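Local coordinates for cell wall surface anchor protein (Streptococcus agalactiae, PDB 4Z1P) that probably serves as a cell-wall-anchored adhesin of the antigen I/II family, helping the bacterium attach to its surroundings, at residues T255-P258 / K259-L263; K22-L25 / P26-L30; F143-K146 / K147-K151; D94-D97 / Q98-S102. All coordinates share one frame; numbering follows the deposited sequence.

In the fold
Three beta turns and one helix N-cap are spread along an elongated, strand-rich adhesin fragment. Along the chain the order is contact 2, contact 4, contact 3, contact 1. Contacts 2 and 3 are neighbours, their centres about 9 Å apart: strands 29-36 and 137-145 run side by side in one four-stranded antiparallel sheet, where L30 N probably bonds F143 O, and K144 NZ probably bonds T29 OG1. Contact 4, beside a five-stranded sheet, has its centre about 33 Å from that of contact 2. Contact 1 belongs to the C-terminal antigen region, its centre about 59 Å from that of contact 4. Through N27, contact 2 meets that C-terminal part and so lies at the junction of the two halves.

Contact 1 of 4, residues T255-P258 / K259-L263; sequences TVIP and KGTNL
The peptide carbonyl of P258 is the flat group on which this turn closes, and T261 supplies two donors to its oxygen. The backbone N of T261 bonds P258 O at 3.2 Å, tilted 35° from the carbonyl plane. Nearer that plane lies the hydroxyl, with T261 OG1 2.7 Å from P258 O. The pyrrolidine ring of P258 meets the same hydroxyl through CD, 3.5 Å from T261 OG1. A chi1 of -65° at T261 explains the double grip: OG1 sits beside its own backbone N, while the methyl CG2 swings anti to that N and meets I257. The two side chains cross at about a right angle, with I257 CG2 3.5 Å from T261 CG2. The same isoleucine methyl also touches L263, CG2 to CD2 at 3.9 Å, giving the turn an apolar flank that packs against I249 and A245. This is a type II beta turn, and G260 takes the positive phi (99°) of its third position. I257 pairs with I249 in a two-stranded ribbon, and beyond it G260, T261 and L263 bond the backbone of strand 236-245, so that the turn leads from the ribbon onto this edge strand of a four-stranded sheet.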
loop_
_atom_site.group_PDB
_atom_site.type_symbol
_atom_site.label_atom_id
_atom_site.label_comp_id
_atom_site.label_asym_id
_atom_site.label_seq_id
_atom_site.Cartn_x
_atom_site.Cartn_y
_atom_site.Cartn_z
ATOM N N THR A 255 -5.202 -25.062 5.218
ATOM C CA THR A 255 -4.585 -25.951 4.198
ATOM C C THR A 255 -3.221 -25.447 3.713
ATOM O O THR A 255 -3.049 -24.248 3.477
ATOM C CB THR A 255 -5.532 -25.980 3.003
ATOM O OG1 THR A 255 -6.770 -26.517 3.463
ATOM C CG2 THR A 255 -5.006 -26.811 1.837
ATOM N N VAL A 256 -2.256 -26.349 3.571
ATOM C CA VAL A 256 -0.905 -26.008 3.112
ATOM C C VAL A 256 -0.701 -26.585 1.721
ATOM O O VAL A 256 -0.969 -27.780 1.491
ATOM C CB VAL A 256 0.134 -26.571 4.109
ATOM C CG1 VAL A 256 1.572 -26.165 3.743
ATOM C CG2 VAL A 256 -0.249 -26.175 5.541
ATOM N N ILE A 257 -0.275 -25.742 0.786
ATOM C CA ILE A 257 0.129 -26.131 -0.556
ATOM C C ILE A 257 1.662 -26.032 -0.582
ATOM O O ILE A 257 2.242 -24.924 -0.632
ATOM C CB ILE A 257 -0.517 -25.227 -1.644
ATOM C CG1 ILE A 257 -2.042 -25.282 -1.547
ATOM C CG2 ILE A 257 -0.064 -25.606 -3.068
ATOM C CD1 ILE A 257 -2.740 -24.217 -2.366
ATOM N N PRO A 258 2.360 -27.195 -0.480
ATOM C CA PRO A 258 3.835 -27.217 -0.508
ATOM C C PRO A 258 4.499 -26.465 -1.646
ATOM O O PRO A 258 4.005 -26.437 -2.788
ATOM C CB PRO A 258 4.156 -28.687 -0.709
ATOM C CG PRO A 258 3.004 -29.402 -0.100
ATOM C CD PRO A 258 1.824 -28.566 -0.568
ATOM N N LYS A 259 5.668 -25.931 -1.339
ATOM C CA LYS A 259 6.556 -25.417 -2.357
ATOM C C LYS A 259 6.740 -26.515 -3.432
ATOM O O LYS A 259 6.986 -27.661 -3.101
ATOM C CB LYS A 259 7.888 -25.057 -1.728
ATOM C CG LYS A 259 8.861 -24.471 -2.727
ATOM C CD LYS A 259 10.206 -24.138 -2.115
ATOM C CE LYS A 259 11.102 -23.575 -3.211
ATOM N NZ LYS A 259 12.502 -23.412 -2.739
ATOM N N GLY A 260 6.626 -26.135 -4.705
ATOM C CA GLY A 260 6.923 -27.027 -5.849
ATOM C C GLY A 260 5.654 -27.629 -6.425
ATOM O O GLY A 260 5.706 -28.253 -7.468
ATOM N N THR A 261 4.518 -27.433 -5.754
ATOM C CA THR A 261 3.244 -27.914 -6.235
ATOM C C THR A 261 2.935 -27.309 -7.577
ATOM O O THR A 261 3.191 -26.108 -7.824
ATOM C CB THR A 261 2.175 -27.515 -5.218
ATOM O OG1 THR A 261 2.413 -28.197 -3.991
ATOM C CG2 THR A 261 0.808 -27.814 -5.690
ATOM N N ASN A 262 2.427 -28.123 -8.493
ATOM C CA ASN A 262 1.943 -27.618 -9.767
ATOM C C ASN A 262 0.637 -26.870 -9.468
ATOM O O ASN A 262 -0.261 -27.470 -8.866
ATOM C CB ASN A 262 1.655 -28.798 -10.742
ATOM C CG ASN A 262 1.280 -28.319 -12.119
ATOM O OD1 ASN A 262 0.601 -27.335 -12.278
ATOM N ND2 ASN A 262 1.823 -28.959 -13.137
ATOM N N LEU A 263 0.500 -25.610 -9.910
ATOM C CA LEU A 263 -0.655 -24.770 -9.600
ATOM C C LEU A 263 -1.591 -24.566 -10.785
ATOM O O LEU A 263 -2.447 -23.677 -10.766
ATOM C CB LEU A 263 -0.198 -23.404 -9.035
ATOM C CG LEU A 263 0.702 -23.434 -7.795
ATOM C CD1 LEU A 263 1.262 -22.050 -7.482
ATOM C CD2 LEU A 263 -0.033 -23.945 -6.580
#

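Contact 2 of 4, residues K22-L25 / P26-L30; sequences KSVL and PNATL
With chi1 at -56°, V24 sets CG2 between its backbone N and carbonyl carbon, and that methyl lies 4.0 Å from A28 CB. The backbone itself brings the two beta carbons together, V24 CB standing 3.8 Å from A28 CB. N27 CG takes the position that CG2 holds in V24 (chi1 69°), and OD1 comes back to 3.9 Å from L25 CB. Between these two approaches the chain folds as a type I beta turn from L25 to A28. A28 N bonds L25 O at 2.9 Å, coming from above the carbonyl plane, 50° out of it, and not along a lone pair. The A28 methyl closes in on the same oxygen, with CB 3.0 Å from L25 O. At the proline, L25 CB and P26 CD are 3.3 Å apart, closer than usual van der Waals contact because the intervening peptide holds them together, and the L25 side chain crosses the ring obliquely. Chemically the turn is two-sided. Its apolar members are covered, V24 by L176 and L25 by W212 and Y220, whereas the exposed N27 amide is held at both ends, OD1 by N323 ND2 and ND2 by N321 O. Both asparagines lie around the start of strand 323-333 in the C-terminal antigen region, so these amide bonds join the two parts of the chain.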
loop_
_atom_site.group_PDB
_atom_site.type_symbol
_atom_site.label_atom_id
_atom_site.label_comp_id
_atom_site.label_asym_id
_atom_site.label_seq_id
_atom_site.Cartn_x
_atom_site.Cartn_y
_atom_site.Cartn_z
ATOM N N LYS A 22 1.547 -3.616 8.827
ATOM C CA LYS A 22 1.481 -4.519 7.662
ATOM C C LYS A 22 1.925 -3.845 6.372
ATOM O O LYS A 22 1.895 -2.631 6.266
ATOM C CB LYS A 22 0.050 -5.061 7.454
ATOM C CG LYS A 22 -0.647 -5.593 8.682
ATOM C CD LYS A 22 -0.059 -6.876 9.210
ATOM C CE LYS A 22 -0.970 -7.511 10.240
ATOM N NZ LYS A 22 -0.197 -8.636 10.878
ATOM N N SER A 23 2.259 -4.638 5.355
ATOM C CA SER A 23 2.715 -4.090 4.104
ATOM C C SER A 23 1.614 -3.772 3.135
ATOM O O SER A 23 0.521 -4.335 3.163
ATOM C CB SER A 23 3.764 -4.977 3.404
ATOM O OG SER A 23 3.248 -6.268 3.274
ATOM N N VAL A 24 1.918 -2.814 2.280
ATOM C CA VAL A 24 1.049 -2.400 1.230
ATOM C C VAL A 24 1.827 -2.161 -0.063
ATOM O O VAL A 24 3.013 -2.031 -0.052
ATOM C CB VAL A 24 0.287 -1.079 1.582
ATOM C CG1 VAL A 24 -0.486 -1.240 2.874
ATOM C CG2 VAL A 24 1.236 0.109 1.679
ATOM N N LEU A 25 1.091 -1.979 -1.150
ATOM C CA LEU A 25 1.645 -1.890 -2.492
ATOM C C LEU A 25 1.681 -0.437 -2.994
ATOM O O LEU A 25 0.979 0.424 -2.430
ATOM C CB LEU A 25 0.804 -2.732 -3.458
ATOM C CG LEU A 25 0.957 -4.239 -3.208
ATOM C CD1 LEU A 25 -0.180 -5.048 -3.794
ATOM C CD2 LEU A 25 2.308 -4.809 -3.592
ATOM N N PRO A 26 2.418 -0.175 -4.118
ATOM C CA PRO A 26 2.612 1.202 -4.562
ATOM C C PRO A 26 1.332 1.895 -4.847
ATOM O O PRO A 26 1.262 3.098 -4.579
ATOM C CB PRO A 26 3.463 1.068 -5.839
ATOM C CG PRO A 26 4.246 -0.128 -5.579
ATOM C CD PRO A 26 3.290 -1.082 -4.890
ATOM N N ASN A 27 0.331 1.161 -5.379
ATOM C CA ASN A 27 -0.972 1.751 -5.712
ATOM C C ASN A 27 -2.010 1.773 -4.554
ATOM O O ASN A 27 -3.150 2.047 -4.779
ATOM C CB ASN A 27 -1.588 1.109 -6.957
ATOM C CG ASN A 27 -2.029 -0.339 -6.733
ATOM O OD1 ASN A 27 -1.784 -0.921 -5.692
ATOM N ND2 ASN A 27 -2.573 -0.944 -7.770
ATOM N N ALA A 28 -1.573 1.549 -3.328
ATOM C CA ALA A 28 -2.442 1.472 -2.143
ATOM C C ALA A 28 -3.019 2.812 -1.752
ATOM O O ALA A 28 -2.409 3.814 -1.979
ATOM C CB ALA A 28 -1.621 0.951 -0.962
ATOM N N THR A 29 -4.223 2.822 -1.215
ATOM C CA THR A 29 -4.731 4.025 -0.557
ATOM C C THR A 29 -4.596 3.783 0.953
ATOM O O THR A 29 -5.069 2.770 1.446
ATOM C CB THR A 29 -6.173 4.185 -1.011
ATOM O OG1 THR A 29 -6.146 4.641 -2.377
ATOM C CG2 THR A 29 -6.900 5.241 -0.212
ATOM N N LEU A 30 -3.931 4.670 1.697
ATOM C CA LEU A 30 -3.878 4.504 3.121
ATOM C C LEU A 30 -5.095 5.172 3.750
ATOM O O LEU A 30 -5.231 6.409 3.682
ATOM C CB LEU A 30 -2.590 5.057 3.705
ATOM C CG LEU A 30 -1.296 4.275 3.509
ATOM C CD1 LEU A 30 -1.310 2.974 4.282
ATOM C CD2 LEU A 30 -1.052 3.996 2.033
#

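Contact 3 of 4, residues F143-K146 / K147-K151; sequences FKVK and KEFTK
F149 and K146 close a type I beta turn, K146 to F149, that ends strand 137-145. The tight part is this closure. F149 N bonds K146 O at 3.0 Å, approaching from well above the carbonyl plane, and F149 CB sits 3.6 Å from that oxygen. V145 adds a light contact, its CG1 4.4 Å from F149 CB and oblique to the ring; both residues rest on L176 of strand 165-177. A water sits inside the bend, 2.7 Å from F149 O and also near K146 O; it is placed to donate to both, although it has more acceptors in reach than protons.

The other side faces solvent: this is a surface contact, with K147 and E148 exposed. E148 turns its carboxylate back along the K146 chain through chi1 of 64° together with a bend at chi2 (-97°), which brings E148 OE1 3.7 Å from K146 CB. Further along, E148 OE2 passes K146 CD at 3.8 Å. No salt bridge results: K146 NZ stays 5.2 Å from E148 OE2 and bonds E63 O instead, so any attraction between the charges is probably weak. F149, its CG anti to the backbone N, carries its ring toward E63 and A64, and over one face, offset toward the rim, K151 O lies 3.2 Å above the ring plane.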
loop_
_atom_site.group_PDB
_atom_site.type_symbol
_atom_site.label_atom_id
_atom_site.label_comp_id
_atom_site.label_asym_id
_atom_site.label_seq_id
_atom_site.Cartn_x
_atom_site.Cartn_y
_atom_site.Cartn_z
ATOM N N PHE A 143 -4.774 8.790 1.984
ATOM C CA PHE A 143 -3.532 9.250 1.292
ATOM C C PHE A 143 -3.149 8.242 0.260
ATOM O O PHE A 143 -3.328 7.033 0.477
ATOM C CB PHE A 143 -2.328 9.314 2.248
ATOM C CG PHE A 143 -2.338 10.454 3.246
ATOM C CD1 PHE A 143 -1.738 11.694 2.951
ATOM C CD2 PHE A 143 -2.887 10.289 4.520
ATOM C CE1 PHE A 143 -1.676 12.691 3.933
ATOM C CE2 PHE A 143 -2.851 11.301 5.461
ATOM C CZ PHE A 143 -2.219 12.479 5.197
ATOM N N LYS A 144 -2.633 8.734 -0.851
ATOM C CA LYS A 144 -1.896 7.921 -1.793
ATOM C C LYS A 144 -0.449 7.933 -1.399
ATOM O O LYS A 144 -0.007 8.786 -0.612
ATOM C CB LYS A 144 -2.006 8.444 -3.190
ATOM C CG LYS A 144 -3.372 8.658 -3.735
ATOM C CD LYS A 144 -4.152 7.386 -3.860
ATOM C CE LYS A 144 -5.537 7.682 -4.444
ATOM N NZ LYS A 144 -6.571 6.659 -4.056
ATOM N N VAL A 145 0.324 7.029 -1.987
ATOM C CA VAL A 145 1.755 6.921 -1.668
ATOM C C VAL A 145 2.480 7.583 -2.832
ATOM O O VAL A 145 2.062 7.446 -3.987
ATOM C CB VAL A 145 2.213 5.432 -1.578
ATOM C CG1 VAL A 145 3.681 5.331 -1.276
ATOM C CG2 VAL A 145 1.412 4.706 -0.513
ATOM N N LYS A 146 3.574 8.264 -2.537
ATOM C CA LYS A 146 4.313 8.973 -3.586
ATOM C C LYS A 146 4.958 7.939 -4.495
ATOM O O LYS A 146 5.512 6.984 -4.024
ATOM C CB LYS A 146 5.372 9.894 -3.038
ATOM C CG LYS A 146 4.837 11.224 -2.510
ATOM C CD LYS A 146 5.996 12.038 -1.960
ATOM C CE LYS A 146 5.597 13.466 -1.558
ATOM N NZ LYS A 146 6.248 13.748 -0.249
ATOM N N LYS A 147 4.904 8.203 -5.779
ATOM C CA LYS A 147 5.480 7.290 -6.808
ATOM C C LYS A 147 6.990 7.079 -6.540
ATOM O O LYS A 147 7.513 5.968 -6.643
ATOM C CB LYS A 147 5.169 7.904 -8.178
ATOM C CG LYS A 147 6.091 7.504 -9.305
ATOM C CD LYS A 147 5.421 6.460 -10.184
ATOM C CE LYS A 147 6.439 5.667 -10.990
ATOM N NZ LYS A 147 5.740 4.497 -11.554
ATOM N N GLU A 148 7.690 8.100 -6.078
ATOM C CA GLU A 148 9.129 7.927 -5.791
ATOM C C GLU A 148 9.459 7.164 -4.516
ATOM O O GLU A 148 10.618 6.890 -4.269
ATOM C CB GLU A 148 9.890 9.263 -5.765
ATOM C CG GLU A 148 9.423 10.174 -4.647
ATOM C CD GLU A 148 8.402 11.193 -5.149
ATOM O OE1 GLU A 148 7.474 10.832 -5.954
ATOM O OE2 GLU A 148 8.545 12.369 -4.718
ATOM N N PHE A 149 8.476 6.864 -3.674
ATOM C CA PHE A 149 8.755 6.140 -2.452
ATOM C C PHE A 149 8.545 4.662 -2.748
ATOM O O PHE A 149 7.410 4.172 -2.766
ATOM C CB PHE A 149 7.839 6.646 -1.307
ATOM C CG PHE A 149 8.232 6.130 0.035
ATOM C CD1 PHE A 149 9.173 6.807 0.817
ATOM C CD2 PHE A 149 7.666 4.945 0.526
ATOM C CE1 PHE A 149 9.521 6.331 2.069
ATOM C CE2 PHE A 149 8.058 4.443 1.759
ATOM C CZ PHE A 149 8.996 5.146 2.521
ATOM N N THR A 150 9.639 3.934 -2.942
ATOM C CA THR A 150 9.568 2.554 -3.459
ATOM C C THR A 150 9.894 1.492 -2.386
ATOM O O THR A 150 9.693 0.300 -2.619
ATOM C CB THR A 150 10.538 2.361 -4.649
ATOM O OG1 THR A 150 11.860 2.514 -4.169
ATOM C CG2 THR A 150 10.261 3.371 -5.768
ATOM N N LYS A 151 10.401 1.897 -1.241
ATOM C CA LYS A 151 10.579 1.011 -0.097
ATOM C C LYS A 151 10.746 1.792 1.174
ATOM O O LYS A 151 10.985 2.997 1.164
ATOM C CB LYS A 151 11.766 0.097 -0.224
ATOM C CG LYS A 151 12.972 0.892 -0.663
ATOM C CD LYS A 151 14.242 0.049 -0.500
ATOM C CE LYS A 151 15.373 0.621 -1.323
ATOM N NZ LYS A 151 15.698 2.000 -0.876
HETATM O O HOH W 1 5.246 3.853 -4.374
#

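Contact 4 of 4, residues D94-D97 / Q98-S102; sequences DTLD and QKLQS
Q101 reaches back from the first turn of helix 98-106 to L96 and D97 in the loop that leads into it, and almost every atom of its side chain meets something there. CB lies 3.8 Å from D97 O. CG moves in to 3.5 Å from that same D97 O, and also rests 3.9 Å from L96 CB. The chain then runs extended, carrying the amide to the carbonyl oxygen of L96, with Q101 CD 3.7 Å from L96 O. At the tip, NE2 bonds L96 O at 2.7 Å, nearly straight (166°) and with the acceptor lying close to the amide plane. The other branch, OE1, takes a bond of 2.7 Å from a water that also donates to D94 OD1, thereby linking the amide to the 3-10 segment before the helix. With both branches of the amide engaged, its rotation should be well defined.

D97 completes the join: chi1 of 65° turns its carboxylate toward the first turn of the helix, and OD1 accepts from L100 N at 3.0 Å, met nearly along its C-O axis, while its own carbonyl accepts the backbone N of Q101. L96 CD2 meets L100 CD1 at 4.2 Å, the two leucines crossing at about a right angle against M117 and R88 of the five-stranded sheet. A carboxylate closing on a backbone NH of the first turn is the hallmark of an aspartate N-cap.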
loop_
_atom_site.group_PDB
_atom_site.type_symbol
_atom_site.label_atom_id
_atom_site.label_comp_id
_atom_site.label_asym_id
_atom_site.label_seq_id
_atom_site.Cartn_x
_atom_site.Cartn_y
_atom_site.Cartn_z
ATOM N N ASP A 94 7.553 26.735 9.839
ATOM C CA ASP A 94 7.990 28.109 9.602
ATOM C C ASP A 94 7.083 28.918 8.674
ATOM O O ASP A 94 7.169 30.135 8.683
ATOM C CB ASP A 94 9.438 28.124 9.044
ATOM C CG ASP A 94 10.449 27.479 10.034
ATOM O OD1 ASP A 94 10.278 27.769 11.226
ATOM O OD2 ASP A 94 11.340 26.695 9.610
ATOM N N THR A 95 6.236 28.264 7.897
ATOM C CA THR A 95 5.210 29.002 7.078
ATOM C C THR A 95 3.938 29.385 7.822
ATOM O O THR A 95 3.174 30.254 7.348
ATOM C CB THR A 95 4.935 28.321 5.707
ATOM O OG1 THR A 95 4.036 27.227 5.848
ATOM C CG2 THR A 95 6.187 27.773 5.067
ATOM N N LEU A 96 3.718 28.877 9.056
ATOM C CA LEU A 96 2.585 29.356 9.798
ATOM C C LEU A 96 2.772 30.738 10.328
ATOM O O LEU A 96 3.913 31.195 10.542
ATOM C CB LEU A 96 2.309 28.491 11.018
ATOM C CG LEU A 96 1.891 27.068 10.768
ATOM C CD1 LEU A 96 1.992 26.287 12.067
ATOM C CD2 LEU A 96 0.474 27.106 10.194
ATOM N N ASP A 97 1.672 31.421 10.589
ATOM C CA ASP A 97 1.817 32.729 11.196
ATOM C C ASP A 97 2.366 32.600 12.570
ATOM O O ASP A 97 2.438 31.507 13.120
ATOM C CB ASP A 97 0.576 33.638 11.119
ATOM C CG ASP A 97 -0.608 33.129 11.888
ATOM O OD1 ASP A 97 -0.467 32.466 12.949
ATOM O OD2 ASP A 97 -1.713 33.446 11.404
ATOM N N GLN A 98 2.810 33.714 13.134
ATOM C CA GLN A 98 3.607 33.634 14.363
ATOM C C GLN A 98 2.736 33.159 15.524
ATOM O O GLN A 98 3.170 32.365 16.372
ATOM C CB GLN A 98 4.297 34.973 14.662
ATOM C CG GLN A 98 5.245 35.423 13.543
ATOM C CD GLN A 98 6.512 34.580 13.369
ATOM O OE1 GLN A 98 7.329 34.431 14.288
ATOM N NE2 GLN A 98 6.699 34.046 12.181
ATOM N N LYS A 99 1.491 33.608 15.526
ATOM C CA LYS A 99 0.518 33.154 16.495
ATOM C C LYS A 99 0.427 31.638 16.602
ATOM O O LYS A 99 0.444 31.086 17.693
ATOM C CB LYS A 99 -0.855 33.665 16.116
ATOM C CG LYS A 99 -1.873 33.489 17.241
ATOM C CD LYS A 99 -2.845 32.332 16.991
ATOM C CE LYS A 99 -4.033 32.714 16.090
ATOM N NZ LYS A 99 -5.217 33.176 16.883
ATOM N N LEU A 100 0.276 30.983 15.470
ATOM C CA LEU A 100 0.131 29.539 15.463
ATOM C C LEU A 100 1.450 28.823 15.685
ATOM O O LEU A 100 1.470 27.735 16.291
ATOM C CB LEU A 100 -0.492 29.083 14.162
ATOM C CG LEU A 100 -1.984 29.363 13.977
ATOM C CD1 LEU A 100 -2.350 29.060 12.525
ATOM C CD2 LEU A 100 -2.852 28.549 14.931
ATOM N N GLN A 101 2.568 29.414 15.267
ATOM C CA GLN A 101 3.860 28.818 15.640
ATOM C C GLN A 101 4.072 28.869 17.124
ATOM O O GLN A 101 4.580 27.932 17.681
ATOM C CB GLN A 101 5.051 29.518 14.985
ATOM C CG GLN A 101 5.133 29.385 13.513
ATOM C CD GLN A 101 6.405 29.990 12.967
ATOM O OE1 GLN A 101 7.519 29.728 13.471
ATOM N NE2 GLN A 101 6.253 30.795 11.914
ATOM N N SER A 102 3.730 29.970 17.738
ATOM C CA SER A 102 3.845 30.092 19.165
ATOM C C SER A 102 2.893 29.109 19.906
ATOM O O SER A 102 3.275 28.471 20.943
ATOM C CB SER A 102 3.581 31.518 19.612
ATOM O OG SER A 102 3.786 31.514 21.021
HETATM O O HOH W 2 10.028 30.070 12.446
#